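Local coordinates for protein AceL NrdHF-1-1 Intein (Metagenome, PDB 6ZGQ) that probably mediates protein splicing as a naturally split class 3 intein, studied here as a linked, splice-inactive variant, at residues S135-F141 and V152-M157; D5-L9 and K69-R75. All coordinates share one frame; numbering follows the deposited sequence. Where two conformers were deposited one is given.

Contact 1. Residues S135-F141 and V152-M157; sequences SVPGKSF and VTGASM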
ATOM      1  N   SER A 135       2.311   0.986  11.074  1.00  9.84           N
ATOM      2  CA  SER A 135       3.767   0.806  11.090  1.00 10.12           C
ATOM      3  C   SER A 135       4.055  -0.684  11.295  1.00 10.31           C
ATOM      4  O   SER A 135       3.469  -1.298  12.196  1.00  9.93           O
ATOM      5  CB  SER A 135       4.401   1.650  12.196  1.00 10.92           C
ATOM      6  OG  SER A 135       4.023   3.013  12.040  1.00 12.65           O
ATOM      7  N   VAL A 136       4.896  -1.252  10.423  1.00 10.60           N
ATOM      8  CA  VAL A 136       5.431  -2.624  10.559  1.00 11.13           C
ATOM      9  C   VAL A 136       6.957  -2.584  10.380  1.00 11.36           C
ATOM     10  O   VAL A 136       7.466  -1.750   9.638  1.00 11.84           O
ATOM     11  CB  VAL A 136       4.781  -3.609   9.548  1.00 11.31           C
ATOM     12  CG1 VAL A 136       3.370  -3.973   9.977  1.00 11.55           C
ATOM     13  CG2 VAL A 136       4.782  -3.052   8.130  1.00 10.97           C
ATOM     14  N   PRO A 137       7.705  -3.468  11.071  1.00 12.60           N
ATOM     15  CA  PRO A 137       9.174  -3.499  10.972  1.00 12.75           C
ATOM     16  C   PRO A 137       9.758  -3.475   9.545  1.00 12.90           C
ATOM     17  O   PRO A 137      10.768  -2.816   9.313  1.00 13.82           O
ATOM     18  CB  PRO A 137       9.528  -4.820  11.653  1.00 13.25           C
ATOM     19  CG  PRO A 137       8.454  -5.003  12.675  1.00 13.20           C
ATOM     20  CD  PRO A 137       7.200  -4.476  12.026  1.00 12.33           C
ATOM     21  N   GLY A 138       9.125  -4.192   8.615  1.00 12.47           N
ATOM     22  CA  GLY A 138       9.584  -4.293   7.222  1.00 12.27           C
ATOM     23  C   GLY A 138       9.341  -3.021   6.418  1.00 12.64           C
ATOM     24  O   GLY A 138       9.856  -2.908   5.300  1.00 14.41           O
ATOM     25  N   LYS A 139       8.537  -2.104   6.978  1.00 12.57           N
ATOM     26  CA  LYS A 139       8.263  -0.750   6.442  1.00 11.83           C
ATOM     27  C   LYS A 139       7.297  -0.766   5.253  1.00 10.15           C
ATOM     28  O   LYS A 139       7.097   0.280   4.625  1.00  9.40           O
ATOM     29  CB  LYS A 139       9.556  -0.012   6.050  1.00 13.76           C
ATOM     30  CG  LYS A 139      10.580   0.169   7.169  1.00 16.38           C
ATOM     31  CD  LYS A 139      11.777   1.015   6.735  1.00 20.14           C
ATOM     32  CE  LYS A 139      12.652   0.359   5.670  1.00 23.99           C
ATOM     33  NZ  LYS A 139      13.434  -0.809   6.166  1.00 27.86           N
ATOM     34  N   SER A 140       6.708  -1.931   4.953  1.00  9.93           N
ATOM     35  CA  SER A 140       5.676  -2.073   3.906  1.00 10.14           C
ATOM     36  C   SER A 140       4.839  -3.326   4.177  1.00  9.94           C
ATOM     37  O   SER A 140       5.340  -4.256   4.825  1.00 10.45           O
ATOM     38  CB  SER A 140       6.309  -2.123   2.516  1.00  9.77           C
ATOM     39  OG  SER A 140       6.805  -3.417   2.215  1.00 10.33           O
ATOM     40  N   PHE A 141       3.587  -3.333   3.704  1.00  9.93           N
ATOM     41  CA  PHE A 141       2.641  -4.450   3.924  1.00  9.67           C
ATOM     42  C   PHE A 141       1.709  -4.609   2.715  1.00  8.69           C
ATOM     43  O   PHE A 141       1.706  -3.753   1.826  1.00  8.36           O
ATOM     44  CB  PHE A 141       1.869  -4.276   5.246  1.00 10.38           C
ATOM     45  CG  PHE A 141       1.089  -2.988   5.346  1.00 10.98           C
ATOM     46  CD1 PHE A 141      -0.186  -2.895   4.819  1.00 12.22           C
ATOM     47  CD2 PHE A 141       1.636  -1.873   5.964  1.00 12.84           C
ATOM     48  CE1 PHE A 141      -0.905  -1.714   4.903  1.00 10.37           C
ATOM     49  CE2 PHE A 141       0.923  -0.693   6.051  1.00 11.14           C
ATOM     50  CZ  PHE A 141      -0.345  -0.610   5.513  1.00 11.28           C
ATOM     51  N   VAL A 152       1.885  -4.326  -2.703  1.00  7.63           N
ATOM     52  CA  VAL A 152       2.715  -3.832  -1.588  1.00  7.80           C
ATOM     53  C   VAL A 152       2.529  -2.312  -1.531  1.00  7.59           C
ATOM     54  O   VAL A 152       2.550  -1.661  -2.580  1.00  7.75           O
ATOM     55  CB  VAL A 152       4.209  -4.223  -1.773  1.00  7.81           C
ATOM     56  CG1 VAL A 152       5.122  -3.583  -0.730  1.00  7.87           C
ATOM     57  CG2 VAL A 152       4.373  -5.741  -1.741  1.00  7.75           C
ATOM     58  N   THR A 153       2.293  -1.777  -0.330  1.00  7.07           N
ATOM     59  CA  THR A 153       2.168  -0.328  -0.098  1.00  6.95           C
ATOM     60  C   THR A 153       3.012   0.051   1.125  1.00  7.08           C
ATOM     61  O   THR A 153       3.307  -0.826   1.944  1.00  7.89           O
ATOM     62  CB  THR A 153       0.694   0.085   0.081  1.00  6.39           C
ATOM     63  OG1 THR A 153       0.584   1.486  -0.167  1.00  6.61           O
ATOM     64  CG2 THR A 153       0.168  -0.242   1.480  1.00  6.05           C
ATOM     65  N   GLY A 154       3.413   1.321   1.229  1.00  7.01           N
ATOM     66  CA  GLY A 154       4.249   1.791   2.343  1.00  7.53           C
ATOM     67  C   GLY A 154       3.522   1.806   3.678  1.00  7.57           C
ATOM     68  O   GLY A 154       2.325   2.128   3.720  1.00 10.26           O
ATOM     69  N   ALA A 155       4.246   1.443   4.742  1.00  8.38           N
ATOM     70  CA  ALA A 155       3.871   1.689   6.147  1.00  8.31           C
ATOM     71  C   ALA A 155       4.278   3.114   6.531  1.00  9.83           C
ATOM     72  O   ALA A 155       5.086   3.722   5.817  1.00 10.01           O
ATOM     73  CB  ALA A 155       4.563   0.683   7.058  1.00  7.65           C
ATOM     74  N   SER A 156       3.687   3.651   7.606  1.00 12.34           N
ATOM     75  CA  SER A 156       4.092   4.941   8.194  1.00 15.07           C
ATOM     76  C   SER A 156       5.353   4.706   9.027  1.00 18.10           C
ATOM     77  O   SER A 156       5.452   3.677   9.709  1.00 18.95           O
ATOM     78  CB  SER A 156       2.968   5.546   9.047  1.00 16.87           C
ATOM     79  OG  SER A 156       2.226   4.539   9.722  1.00 18.69           O
ATOM     80  N   MET A 157       6.310   5.636   8.939  1.00 21.80           N
ATOM     81  CA  MET A 157       7.628   5.506   9.589  1.00 27.22           C
ATOM     82  C   MET A 157       7.605   6.090  10.994  1.00 29.98           C
ATOM     83  O   MET A 157       7.448   5.350  11.965  1.00 32.01           O
ATOM     84  CB  MET A 157       8.719   6.181   8.749  1.00 32.53           C
ATOM     85  CG  MET A 157       9.189   5.342   7.568  1.00 36.60           C
ATOM     86  SD  MET A 157       9.852   3.733   8.057  1.00 43.02           S
ATOM     87  CE  MET A 157      11.404   4.199   8.823  1.00 41.36           C
TER
HETATM   88  O   HOH W   1       6.855   1.116   9.314  1.00 26.48           O
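Phe141 and Thr153 exchange two backbone hydrogen bonds, Phe141 N to Thr153 O at 3.1 Å and Thr153 N to Phe141 O at 3.0 Å, forming a hydrogen-bonded antiparallel pair in the hairpin of strands 140-144 and 150-154. Next along, Ser140 faces Gly154 as a non-hydrogen-bonded pair. The N-H of Ala155, an engineered residue, is then directed at Lys139 O, N to O 3.1 Å, reaching that oxygen from above the carbonyl plane, 54° out of it. Lys139 ends a type I turn that begins at Val136, and Pro137, with its restricted phi, suits the turn's second position. One water donates to both Val136 O and Ser156 O, bridging the two segments beyond the last ladder pair. Ser135 OG also approaches Ser156 O, although its position is less certain.

Apolar contacts fill the space beside these bonds. Phe141 CG lies between its backbone N and carbonyl carbon (chi1 58°), bringing the flat ring alongside Thr153, whose CG2 stands over one face, 4.2 Å from the centroid. The methyl of Ala155 sits 3.9 Å from Val136 CG2 and also meets the ring's CE2. At the exposed end, Lys139 CD rests 3.6 Å from Met157 SD, aliphatic carbon against thioether.

Backbone bonds thus carry most of the polar contact between the segments; Arg75 also bonds Lys139 O and Ala155 O, next to the Ala155-Ser156 bond, probably the C-terminal splice junction.

Contact 2. Residues D5-L9 and K69-R75; sequences DEALL and KVSPNHR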
ATOM      1  N   ASP A   5      -2.256  11.738   6.726  1.00 38.82           N
ATOM      2  CA  ASP A   5      -1.016  12.386   6.219  1.00 37.76           C
ATOM      3  C   ASP A   5      -0.255  11.405   5.318  1.00 36.95           C
ATOM      4  O   ASP A   5      -0.060  11.716   4.136  1.00 41.14           O
ATOM      5  CB  ASP A   5      -0.141  12.883   7.381  1.00 40.20           C
ATOM      6  CG  ASP A   5       1.080  13.665   6.915  1.00 39.63           C
ATOM      7  OD1 ASP A   5       1.138  14.048   5.726  1.00 41.98           O
ATOM      8  OD2 ASP A   5       1.984  13.889   7.743  1.00 44.54           O
ATOM      9  N   GLU A   6       0.124  10.244   5.887  1.00 37.30           N
ATOM     10  CA  GLU A   6       0.848   9.144   5.212  1.00 32.85           C
ATOM     11  C   GLU A   6      -0.042   7.877   5.174  1.00 27.52           C
ATOM     12  O   GLU A   6       0.462   6.750   5.281  1.00 30.02           O
ATOM     13  CB  GLU A   6       2.168   8.877   5.959  1.00 34.63           C
ATOM     14  CG  GLU A   6       3.263   8.231   5.125  1.00 36.24           C
ATOM     15  CD  GLU A   6       4.654   8.469   5.687  1.00 39.13           C
ATOM     16  OE1 GLU A   6       4.977   7.870   6.735  1.00 36.08           O
ATOM     17  OE2 GLU A   6       5.423   9.254   5.084  1.00 42.33           O
ATOM     18  N   ALA A   7      -1.346   8.086   4.971  1.00 20.57           N
ATOM     19  CA  ALA A   7      -2.413   7.132   5.306  1.00 14.89           C
ATOM     20  C   ALA A   7      -3.110   6.571   4.057  1.00 13.65           C
ATOM     21  O   ALA A   7      -2.907   7.101   2.956  1.00 13.37           O
ATOM     22  CB  ALA A   7      -3.412   7.839   6.209  1.00 13.08           C
ATOM     23  N   LEU A   8      -3.903   5.506   4.249  1.00 13.45           N
ATOM     24  CA  LEU A   8      -4.686   4.832   3.191  1.00 13.34           C
ATOM     25  C   LEU A   8      -6.175   5.080   3.430  1.00 14.36           C
ATOM     26  O   LEU A   8      -6.588   5.082   4.595  1.00 13.97           O
ATOM     27  CB  LEU A   8      -4.420   3.322   3.229  1.00 12.18           C
ATOM     28  CG  LEU A   8      -2.958   2.915   3.074  1.00 13.39           C
ATOM     29  CD1 LEU A   8      -2.736   1.486   3.542  1.00 13.72           C
ATOM     30  CD2 LEU A   8      -2.520   3.075   1.629  1.00 13.88           C
ATOM     31  N   LEU A   9      -6.952   5.247   2.348  1.00 13.81           N
ATOM     32  CA  LEU A   9      -8.402   5.520   2.420  1.00 13.88           C
ATOM     33  C   LEU A   9      -9.080   4.452   3.268  1.00 13.83           C
ATOM     34  O   LEU A   9      -8.722   3.271   3.148  1.00 15.49           O
ATOM     35  CB  LEU A   9      -9.027   5.529   1.018  1.00 13.99           C
ATOM     36  CG  LEU A   9     -10.509   5.902   0.966  1.00 14.44           C
ATOM     37  CD1 LEU A   9     -10.710   7.317   1.477  1.00 15.23           C
ATOM     38  CD2 LEU A   9     -11.054   5.759  -0.442  1.00 15.40           C
ATOM     39  N   LYS A  69      -5.523   3.788  -3.050  1.00  8.94           N
ATOM     40  CA  LYS A  69      -6.116   5.097  -2.761  1.00  9.84           C
ATOM     41  C   LYS A  69      -5.451   5.584  -1.464  1.00  9.56           C
ATOM     42  O   LYS A  69      -5.697   5.021  -0.389  1.00 10.65           O
ATOM     43  CB  LYS A  69      -7.646   4.965  -2.651  1.00 10.81           C
ATOM     44  CG  LYS A  69      -8.299   4.482  -3.947  1.00 11.45           C
ATOM     45  CD  LYS A  69      -9.815   4.391  -3.855  1.00 13.97           C
ATOM     46  CE  LYS A  69     -10.416   3.675  -5.055  1.00 14.96           C
ATOM     47  NZ  LYS A  69     -10.385   2.195  -4.893  1.00 18.48           N
ATOM     48  N   VAL A  70      -4.574   6.581  -1.594  1.00  8.98           N
ATOM     49  CA  VAL A  70      -3.628   6.959  -0.541  1.00  9.16           C
ATOM     50  C   VAL A  70      -3.627   8.487  -0.328  1.00  9.16           C
ATOM     51  O   VAL A  70      -4.073   9.235  -1.216  1.00  8.79           O
ATOM     52  CB  VAL A  70      -2.216   6.421  -0.900  1.00  9.01           C
ATOM     53  CG1 VAL A  70      -2.285   4.948  -1.298  1.00  8.98           C
ATOM     54  CG2 VAL A  70      -1.574   7.225  -2.025  1.00  9.34           C
ATOM     55  N   SER A  71      -3.152   8.924   0.843  0.53  9.25           N
ATOM     56  CA  SER A  71      -2.953  10.349   1.156  0.53  9.41           C
ATOM     57  C   SER A  71      -1.759  10.893   0.363  0.53  9.75           C
ATOM     58  O   SER A  71      -0.914  10.122  -0.080  0.53 10.13           O
ATOM     59  CB  SER A  71      -2.725  10.539   2.657  0.53  9.42           C
ATOM     60  OG  SER A  71      -3.808  10.008   3.396  0.53  9.55           O
ATOM     61  N   PRO A  72      -1.678  12.224   0.172  1.00  9.97           N
ATOM     62  CA  PRO A  72      -0.553  12.828  -0.556  1.00 10.19           C
ATOM     63  C   PRO A  72       0.856  12.380  -0.117  1.00 11.25           C
ATOM     64  O   PRO A  72       1.706  12.178  -0.987  1.00 10.93           O
ATOM     65  CB  PRO A  72      -0.737  14.326  -0.300  1.00  9.67           C
ATOM     66  CG  PRO A  72      -2.212  14.486  -0.120  1.00 10.18           C
ATOM     67  CD  PRO A  72      -2.663  13.239   0.591  1.00  9.81           C
ATOM     68  N   ASN A  73       1.068  12.210   1.196  1.00 10.51           N
ATOM     69  CA  ASN A  73       2.394  11.897   1.774  1.00 10.94           C
ATOM     70  C   ASN A  73       2.534  10.422   2.138  1.00  9.86           C
ATOM     71  O   ASN A  73       3.475  10.068   2.852  1.00 11.12           O
ATOM     72  CB  ASN A  73       2.695  12.753   3.016  1.00 12.07           C
ATOM     73  CG  ASN A  73       2.700  14.234   2.714  1.00 13.63           C
ATOM     74  OD1 ASN A  73       3.252  14.669   1.706  1.00 14.94           O
ATOM     75  ND2 ASN A  73       2.086  15.016   3.582  1.00 16.40           N
ATOM     76  N   HIS A  74       1.608   9.582   1.663  1.00  9.41           N
ATOM     77  CA  HIS A  74       1.710   8.120   1.795  1.00  8.26           C
ATOM     78  C   HIS A  74       2.925   7.620   1.008  1.00  8.41           C
ATOM     79  O   HIS A  74       3.184   8.117  -0.096  1.00  8.83           O
ATOM     80  CB  HIS A  74       0.456   7.417   1.291  1.00  7.70           C
ATOM     81  CG  HIS A  74       0.524   5.940   1.454  1.00  7.78           C
ATOM     82  ND1 HIS A  74       0.456   5.337   2.689  1.00  7.58           N
ATOM     83  CD2 HIS A  74       0.696   4.947   0.554  1.00  7.62           C
ATOM     84  CE1 HIS A  74       0.557   4.031   2.540  1.00  7.37           C
ATOM     85  NE2 HIS A  74       0.714   3.767   1.254  1.00  7.46           N
ATOM     86  N   ARG A  75       3.659   6.661   1.582  1.00  7.77           N
ATOM     87  CA  ARG A  75       4.858   6.092   0.961  1.00  7.94           C
ATOM     88  C   ARG A  75       4.429   5.044  -0.076  1.00  8.04           C
ATOM     89  O   ARG A  75       3.788   4.044   0.285  1.00  8.26           O
ATOM     90  CB  ARG A  75       5.788   5.498   2.032  1.00  7.80           C
ATOM     91  CG  ARG A  75       6.428   6.556   2.928  1.00  8.36           C
ATOM     92  CD  ARG A  75       7.070   5.966   4.173  1.00  8.63           C
ATOM     93  NE  ARG A  75       8.175   5.056   3.847  1.00 10.06           N
ATOM     94  CZ  ARG A  75       8.156   3.725   3.973  1.00  9.72           C
ATOM     95  NH1 ARG A  75       7.091   3.085   4.434  1.00  9.40           N
ATOM     96  NH2 ARG A  75       9.225   3.015   3.635  1.00 11.01           N
TER
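Ala7 O is gripped by Ser71, whose backbone N donates to it over 2.8 Å, with the donor tilted 21° from the carbonyl plane. Ser71 OG provides a second, less certain bond from above that plane, since this serine was modelled in two conformers; its short side chain points toward segment 5-9 and can reach the same oxygen as its own N. Two residues further, Leu9 N donates to Lys69 O at 3.0 Å in an almost straight bond, and Leu8 and Val70 face each other as a single backbone bridge between the ends of strands 8-9 and 66-70.

One residue before Ala7, Glu6 O meets the edge of the His74 ring. Its ND1 donates to Glu6 O over 3.0 Å, and the acceptor lies near the ring plane while the donor sits well above the plane of the carbonyl. CG anti to the backbone N (chi1 -178°) carries the imidazole out to Glu6, and Thr153 holds NE2 at the ring's other nitrogen, so both ring nitrogens are engaged and its rotation is fixed. Ser71-Pro72-Asn73-His74 resembles the block B T-x-x-H pattern of the intein HINT fold, with Ser71 in place of the threonine; in that pattern the histidine usually assists at the N-terminal junction, and the bond from His74 to the Glu6 carbonyl, probably that of the scissile peptide, is consistent with this role. The four residues form a type I turn, with Pro72 suited to its second position.

Leu8 covers one face of the imidazole, CD2 lying 3.6 Å from the centroid, and the same methyl packs 3.5 Å from Val70 CG1. Asn73 N makes a weak bond to Asp5 O, and its ND2 is modelled close to Asp5 OD1, doubtfully short. Leu9 CD2 lies against the aliphatic stem of Lys69, while the amine pairs with Glu146 and Asp67.

From the N terminus, the chain first runs through 5-9, makes a 59-residue excursion rich in strands, and returns at 69-75, where contact 2 closes the long loop. It then passes through the remaining strands before contact 1 closes a much shorter loop of ten residues, the end of the hairpin 140-144/150-154. The two contacts are therefore in series, neither nested nor crossed, yet they touch in space, their centres about 12 Å apart. Arg75 reaches from contact 2 to the carbonyls of Lys139 and Ala155, and Glu6 packs on Ser156. Together they bring both ends of the modelled chain, and probably both splice junctions, into one region of the beta fold.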